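Local atomic coordinates of LD10117p (Drosophila melanogaster, PDB entry 5HJQ), a protein that stimulates GTP hydrolysis by Rab35, restraining its endosomal sorting of synaptic vesicle proteins, and binds phosphoinositides through its TBC domain, the part present here. Residues M291-Y294 / F295-I299; G298-V301 / L302-A306. One frame throughout, in Å; residues are numbered along the deposited sequence.

Interaction 1 of 2, residues M291-Y294 / F295-I299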
ATOM      1  N   MET A 291       1.063   5.483  -3.582  1.00 52.96           N
ATOM      2  CA  MET A 291       2.421   4.953  -3.482  1.00 56.48           C
ATOM      3  C   MET A 291       3.478   6.053  -3.513  1.00 55.38           C
ATOM      4  O   MET A 291       4.496   5.950  -2.825  1.00 55.75           O
ATOM      5  CB  MET A 291       2.685   3.946  -4.602  1.00 51.96           C
ATOM      6  CG  MET A 291       1.987   2.601  -4.401  1.00 59.91           C
ATOM      7  SD  MET A 291       2.327   1.837  -2.798  1.00 58.30           S
ATOM      8  CE  MET A 291       0.734   2.009  -2.006  1.00 57.63           C
ATOM      9  N   ASP A 292       3.229   7.096  -4.304  1.00 50.00           N
ATOM     10  CA  ASP A 292       4.128   8.250  -4.379  1.00 54.15           C
ATOM     11  C   ASP A 292       4.455   8.816  -3.003  1.00 54.60           C
ATOM     12  O   ASP A 292       5.620   9.033  -2.669  1.00 52.32           O
ATOM     13  CB  ASP A 292       3.523   9.360  -5.247  1.00 56.18           C
ATOM     14  CG  ASP A 292       3.538   9.025  -6.726  1.00 55.67           C
ATOM     15  OD1 ASP A 292       4.363   8.182  -7.142  1.00 56.13           O
ATOM     16  OD2 ASP A 292       2.726   9.612  -7.473  1.00 55.67           O
ATOM     17  N   CYS A 293       3.417   9.059  -2.209  1.00 59.81           N
ATOM     18  CA  CYS A 293       3.593   9.616  -0.875  1.00 55.59           C
ATOM     19  C   CYS A 293       4.033   8.549   0.122  1.00 52.50           C
ATOM     20  O   CYS A 293       4.856   8.809   1.003  1.00 54.94           O
ATOM     21  CB  CYS A 293       2.297  10.278  -0.405  1.00 54.90           C
ATOM     22  SG  CYS A 293       1.714  11.598  -1.503  1.00 59.79           S
ATOM     23  N   TYR A 294       3.487   7.347  -0.039  1.00 55.98           N
ATOM     24  CA  TYR A 294       3.776   6.220   0.844  1.00 53.86           C
ATOM     25  C   TYR A 294       5.261   5.871   0.889  1.00 58.24           C
ATOM     26  O   TYR A 294       5.812   5.628   1.964  1.00 56.25           O
ATOM     27  CB  TYR A 294       2.961   5.000   0.404  1.00 55.30           C
ATOM     28  CG  TYR A 294       3.385   3.679   1.013  1.00 55.17           C
ATOM     29  CD1 TYR A 294       3.026   3.343   2.313  1.00 49.60           C
ATOM     30  CD2 TYR A 294       4.124   2.757   0.277  1.00 51.27           C
ATOM     31  CE1 TYR A 294       3.402   2.139   2.869  1.00 47.82           C
ATOM     32  CE2 TYR A 294       4.507   1.546   0.828  1.00 52.47           C
ATOM     33  CZ  TYR A 294       4.132   1.243   2.128  1.00 55.77           C
ATOM     34  OH  TYR A 294       4.496   0.047   2.703  1.00 52.31           O
ATOM     35  N   PHE A 295       5.907   5.862  -0.277  1.00 53.06           N
ATOM     36  CA  PHE A 295       7.328   5.526  -0.367  1.00 55.26           C
ATOM     37  C   PHE A 295       8.212   6.590   0.282  1.00 58.53           C
ATOM     38  O   PHE A 295       9.421   6.402   0.424  1.00 59.12           O
ATOM     39  CB  PHE A 295       7.753   5.333  -1.828  1.00 55.04           C
ATOM     40  CG  PHE A 295       7.191   4.096  -2.467  1.00 54.30           C
ATOM     41  CD1 PHE A 295       7.017   2.940  -1.727  1.00 52.05           C
ATOM     42  CD2 PHE A 295       6.830   4.090  -3.805  1.00 52.87           C
ATOM     43  CE1 PHE A 295       6.499   1.798  -2.308  1.00 48.54           C
ATOM     44  CE2 PHE A 295       6.308   2.950  -4.392  1.00 54.33           C
ATOM     45  CZ  PHE A 295       6.139   1.804  -3.639  1.00 52.93           C
ATOM     46  N   HIS A 296       7.604   7.706   0.670  1.00 57.83           N
ATOM     47  CA  HIS A 296       8.333   8.802   1.299  1.00 59.63           C
ATOM     48  C   HIS A 296       7.992   8.921   2.782  1.00 60.58           C
ATOM     49  O   HIS A 296       8.878   9.083   3.622  1.00 63.48           O
ATOM     50  CB  HIS A 296       8.026  10.117   0.582  1.00 60.60           C
ATOM     51  CG  HIS A 296       8.840  11.280   1.065  1.00 64.62           C
ATOM     52  ND1 HIS A 296      10.217  11.265   1.086  1.00 58.75           N
ATOM     53  CD2 HIS A 296       8.467  12.491   1.536  1.00 63.03           C
ATOM     54  CE1 HIS A 296      10.659  12.418   1.560  1.00 63.40           C
ATOM     55  NE2 HIS A 296       9.616  13.180   1.840  1.00 63.62           N
ATOM     56  N   GLU A 297       6.702   8.835   3.096  1.00 55.46           N
ATOM     57  CA  GLU A 297       6.223   9.043   4.459  1.00 58.98           C
ATOM     58  C   GLU A 297       6.107   7.742   5.242  1.00 57.38           C
ATOM     59  O   GLU A 297       6.474   7.683   6.415  1.00 60.15           O
ATOM     60  CB  GLU A 297       4.868   9.751   4.440  1.00 56.72           C
ATOM     61  CG  GLU A 297       4.842  11.021   3.609  1.00 55.84           C
ATOM     62  CD  GLU A 297       3.551  11.795   3.778  1.00 58.61           C
ATOM     63  OE1 GLU A 297       3.132  12.007   4.939  1.00 59.73           O
ATOM     64  OE2 GLU A 297       2.956  12.191   2.751  1.00 55.84           O
ATOM     65  N   GLY A 298       5.586   6.705   4.599  1.00 57.05           N
ATOM     66  CA  GLY A 298       5.418   5.425   5.261  1.00 55.67           C
ATOM     67  C   GLY A 298       3.967   5.009   5.376  1.00 57.09           C
ATOM     68  O   GLY A 298       3.111   5.513   4.652  1.00 57.50           O
ATOM     69  N   ILE A 299       3.688   4.106   6.314  1.00 55.77           N
ATOM     70  CA  ILE A 299       2.387   3.447   6.409  1.00 50.35           C
ATOM     71  C   ILE A 299       1.270   4.375   6.900  1.00 56.83           C
ATOM     72  O   ILE A 299       0.087   4.058   6.771  1.00 60.29           O
ATOM     73  CB  ILE A 299       2.466   2.217   7.349  1.00 59.53           C
ATOM     74  CG1 ILE A 299       1.259   1.291   7.155  1.00 52.70           C
ATOM     75  CG2 ILE A 299       2.605   2.656   8.800  1.00 57.84           C
ATOM     76  CD1 ILE A 299       1.239   0.106   8.095  1.00 53.70           C
TER

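Interaction 2 of 2, residues G298-V301 / L302-A306. With I3P (D-myo-inositol-1,4,5-triphosphate), chain B.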
ATOM      1  N   GLY A 298       5.586   6.705   4.599  1.00 57.05           N
ATOM      2  CA  GLY A 298       5.418   5.425   5.261  1.00 55.67           C
ATOM      3  C   GLY A 298       3.967   5.009   5.376  1.00 57.09           C
ATOM      4  O   GLY A 298       3.111   5.513   4.652  1.00 57.50           O
ATOM      5  N   ILE A 299       3.688   4.106   6.314  1.00 55.77           N
ATOM      6  CA  ILE A 299       2.387   3.447   6.409  1.00 50.35           C
ATOM      7  C   ILE A 299       1.270   4.375   6.900  1.00 56.83           C
ATOM      8  O   ILE A 299       0.087   4.058   6.771  1.00 60.29           O
ATOM      9  CB  ILE A 299       2.466   2.217   7.349  1.00 59.53           C
ATOM     10  CG1 ILE A 299       1.259   1.291   7.155  1.00 52.70           C
ATOM     11  CG2 ILE A 299       2.605   2.656   8.800  1.00 57.84           C
ATOM     12  CD1 ILE A 299       1.239   0.106   8.095  1.00 53.70           C
ATOM     13  N   LYS A 300       1.642   5.517   7.465  1.00 51.88           N
ATOM     14  CA  LYS A 300       0.652   6.460   7.975  1.00 53.08           C
ATOM     15  C   LYS A 300      -0.235   6.991   6.857  1.00 57.86           C
ATOM     16  O   LYS A 300      -1.428   7.236   7.062  1.00 57.22           O
ATOM     17  CB  LYS A 300       1.328   7.618   8.702  1.00 59.44           C
ATOM     18  CG  LYS A 300       0.345   8.548   9.393  1.00 58.95           C
ATOM     19  CD  LYS A 300       1.054   9.519  10.313  1.00 63.73           C
ATOM     20  CE  LYS A 300       0.320  10.843  10.373  1.00 68.41           C
ATOM     21  NZ  LYS A 300       0.998  11.825  11.264  1.00 78.53           N
ATOM     22  N   VAL A 301       0.357   7.158   5.675  1.00 48.60           N
ATOM     23  CA  VAL A 301      -0.378   7.551   4.483  1.00 45.79           C
ATOM     24  C   VAL A 301      -1.521   6.576   4.238  1.00 43.43           C
ATOM     25  O   VAL A 301      -2.631   6.978   3.896  1.00 47.93           O
ATOM     26  CB  VAL A 301       0.546   7.607   3.234  1.00 52.76           C
ATOM     27  CG1 VAL A 301      -0.274   7.697   1.952  1.00 41.90           C
ATOM     28  CG2 VAL A 301       1.511   8.779   3.338  1.00 48.82           C
ATOM     29  N   LEU A 302      -1.239   5.292   4.425  1.00 48.86           N
ATOM     30  CA  LEU A 302      -2.247   4.254   4.259  1.00 50.67           C
ATOM     31  C   LEU A 302      -3.326   4.358   5.335  1.00 49.97           C
ATOM     32  O   LEU A 302      -4.497   4.106   5.060  1.00 51.22           O
ATOM     33  CB  LEU A 302      -1.602   2.868   4.290  1.00 45.73           C
ATOM     34  CG  LEU A 302      -0.563   2.620   3.192  1.00 55.81           C
ATOM     35  CD1 LEU A 302      -0.142   1.154   3.152  1.00 51.80           C
ATOM     36  CD2 LEU A 302      -1.085   3.065   1.832  1.00 45.86           C
ATOM     37  N   TYR A 303      -2.923   4.719   6.553  1.00 51.10           N
ATOM     38  CA  TYR A 303      -3.876   4.941   7.643  1.00 54.18           C
ATOM     39  C   TYR A 303      -4.869   6.021   7.241  1.00 55.31           C
ATOM     40  O   TYR A 303      -6.078   5.850   7.386  1.00 55.39           O
ATOM     41  CB  TYR A 303      -3.177   5.362   8.943  1.00 52.41           C
ATOM     42  CG  TYR A 303      -2.315   4.315   9.619  1.00 53.29           C
ATOM     43  CD1 TYR A 303      -2.185   3.036   9.097  1.00 52.77           C
ATOM     44  CD2 TYR A 303      -1.636   4.612  10.797  1.00 56.66           C
ATOM     45  CE1 TYR A 303      -1.395   2.084   9.724  1.00 53.76           C
ATOM     46  CE2 TYR A 303      -0.849   3.669  11.432  1.00 61.53           C
ATOM     47  CZ  TYR A 303      -0.731   2.408  10.894  1.00 59.43           C
ATOM     48  OH  TYR A 303       0.051   1.474  11.535  1.00 59.34           O
ATOM     49  N   ARG A 304      -4.338   7.129   6.733  1.00 56.65           N
ATOM     50  CA  ARG A 304      -5.145   8.275   6.330  1.00 51.47           C
ATOM     51  C   ARG A 304      -6.190   7.904   5.284  1.00 51.15           C
ATOM     52  O   ARG A 304      -7.361   8.248   5.420  1.00 57.19           O
ATOM     53  CB  ARG A 304      -4.253   9.391   5.781  1.00 52.50           C
ATOM     54  CG  ARG A 304      -3.239   9.956   6.758  1.00 54.78           C
ATOM     55  CD  ARG A 304      -2.317  10.957   6.055  1.00 55.89           C
ATOM     56  NE  ARG A 304      -1.507  11.720   6.997  1.00 51.81           N
ATOM     57  CZ  ARG A 304      -1.947  12.778   7.668  1.00 59.73           C
ATOM     58  NH1 ARG A 304      -3.194  13.198   7.501  1.00 56.17           N
ATOM     59  NH2 ARG A 304      -1.143  13.412   8.509  1.00 62.81           N
ATOM     60  N   VAL A 305      -5.754   7.207   4.239  1.00 51.19           N
ATOM     61  CA  VAL A 305      -6.629   6.838   3.130  1.00 50.92           C
ATOM     62  C   VAL A 305      -7.738   5.900   3.606  1.00 51.41           C
ATOM     63  O   VAL A 305      -8.860   5.930   3.097  1.00 55.16           O
ATOM     64  CB  VAL A 305      -5.821   6.178   1.988  1.00 48.51           C
ATOM     65  CG1 VAL A 305      -6.731   5.774   0.841  1.00 50.82           C
ATOM     66  CG2 VAL A 305      -4.741   7.128   1.495  1.00 51.95           C
ATOM     67  N   ALA A 306      -7.421   5.079   4.601  1.00 53.45           N
ATOM     68  CA  ALA A 306      -8.399   4.181   5.200  1.00 50.44           C
ATOM     69  C   ALA A 306      -9.538   4.974   5.838  1.00 51.23           C
ATOM     70  O   ALA A 306     -10.710   4.636   5.675  1.00 53.91           O
ATOM     71  CB  ALA A 306      -7.729   3.280   6.225  1.00 48.32           C
TER
HETATM   72  C1  I3P B 401       0.522  16.451  12.367  1.00 90.03           C
HETATM   73  C2  I3P B 401       1.545  17.130  13.261  1.00 89.25           C
HETATM   74  C3  I3P B 401       2.778  16.259  13.507  1.00 91.91           C
HETATM   75  C4  I3P B 401       3.178  15.277  12.405  1.00 92.84           C
HETATM   76  C5  I3P B 401       2.278  15.120  11.184  1.00 85.90           C
HETATM   77  C6  I3P B 401       1.169  16.172  11.046  1.00 83.11           C
HETATM   78  O1  I3P B 401      -0.633  17.277  12.128  1.00 88.84           O
HETATM   79  O2  I3P B 401       1.957  18.317  12.648  1.00 93.79           O
HETATM   80  O3  I3P B 401       3.890  17.115  13.754  1.00 95.72           O
HETATM   81  O4  I3P B 401       3.311  13.981  13.022  1.00 95.84           O
HETATM   82  O5  I3P B 401       3.083  15.162  10.031  1.00 79.25           O
HETATM   83  O6  I3P B 401       0.171  15.708  10.143  1.00 87.35           O
HETATM   84  P1  I3P B 401      -1.165  18.324  13.224  1.00 97.05           P
HETATM   85  O11 I3P B 401      -0.234  19.481  13.311  1.00 95.27           O
HETATM   86  O12 I3P B 401      -2.523  18.829  12.791  1.00 93.09           O
HETATM   87  O13 I3P B 401      -1.303  17.644  14.600  1.00 83.90           O
HETATM   88  P4  I3P B 401       4.782  13.347  13.132  1.00107.50           P
HETATM   89  O41 I3P B 401       5.798  14.355  12.651  1.00101.95           O
HETATM   90  O42 I3P B 401       4.851  12.090  12.263  1.00 92.77           O
HETATM   91  O43 I3P B 401       5.075  12.973  14.605  1.00 98.60           O
HETATM   92  P5  I3P B 401       2.598  14.439   8.719  1.00 74.01           P
HETATM   93  O51 I3P B 401       3.736  14.312   7.774  1.00 79.97           O
HETATM   94  O52 I3P B 401       2.086  13.063   9.059  1.00 72.02           O
HETATM   95  O53 I3P B 401       1.499  15.232   8.060  1.00 69.42           O

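Interaction 1 of 2, residues M291-Y294 / F295-I299
Met291 and Phe295 meet one turn apart in the last turns of helix 284-297, inside the all-helical TBC domain, and Gly298, the first residue past the helix, breaks it with a positive phi of 117°. The backbone bonds come first. Phe295 N donates to Met291 O at 2.9 Å, and Cys293 O accepts twice: Glu297 N approaches nearly along the C=O axis at 2.8 Å, while His296 N sits above the carbonyl plane at 3.0 Å. A weak bond from Gly298 N to Tyr294 O closes the last turn; at the backbone angles of Gly298 a side chain would run into the carbonyl O of Glu297.

The apolar contacts gather round the Phe295 ring. Met291 bends at chi2 and chi3 and brings SD to 4.5 Å from the ring centroid in an oblique Met-aromatic contact, while its CB touches Phe295 CE2. The Tyr294 ring meets the same ring obliquely, planes at 55°, with CD2 against Phe295 CD1. Trp117 adds an edge-to-face ring pair to Phe295.

Asp292 pairs with Arg289 and Arg113 and accepts from Trp117 NE1, Tyr294 OH bonds to Phe228 O, and His296 uses both ring nitrogens, on Gln123 and on Lys94 O. Glu297, in the inositol trisphosphate pocket, forms a salt bridge with Arg102. With CG beside the backbone N (chi1 -52°), Glu297 lies back along the helix, its OE2 3.7 Å from Cys293 CB.

Interaction 2 of 2, residues G298-V301 / L302-A306
Ile299 and Tyr303 cross obliquely where the chain enters helix 300-317. Ile299 CG1 stands anti to the backbone N (chi1 -164°), which carries CD1 to 3.7 Å from Tyr303 CE1, while CG2 reaches CZ and OH. The Ile299 carbonyl carbon lies over one face of the same ring, and its O accepts from Tyr303 N at 3.1 Å, in the carbonyl plane. Thr239, Val243 and Ile246 of helix 233-250 also pack on Tyr303, so an alanine in its place would probably open a gap between the two helices and leave the end of Ile299 without its neighbour.

Lys300 and Arg304, one turn apart, run out together, Lys300 CE lying obliquely to the guanidinium, 3.5 Å from Arg304 NH2. Both bond O52 of the inositol trisphosphate: Lys300 NZ at 2.8 Å, though its position is less sure, and Arg304 NH2 at 3.3 Å. I3P O6 lies at the guanidinium edge, in plane. NH1 is held by the carbonyl oxygens of Ala354 and Ile357, which should fix the group's rotation. Together with Lys98, Arg102 and Arg358, the pair supplies basic side chains to the phosphoinositide pocket of the TBC domain.

Overall arrangement
Along the chain, interaction 1 comes first, spanning the end of helix 284-297 and the turn after it; interaction 2 takes up that turn and runs into helix 300-317. Each is local and closes no long loop; they overlap in Gly298 and Ile299 without nesting, and their centres are about 8 Å apart. Across the bend the two helices pack directly, Tyr294 CE1 lying 3.7 Å from Leu302 CD1. Interaction 1 ties the bend to helices 94-103, 113-122 and 197-204, and interaction 2 ties it to helices 233-250 and 274-279. Glu297 from one and Lys300 and Arg304 from the other reach the same inositol trisphosphate pocket.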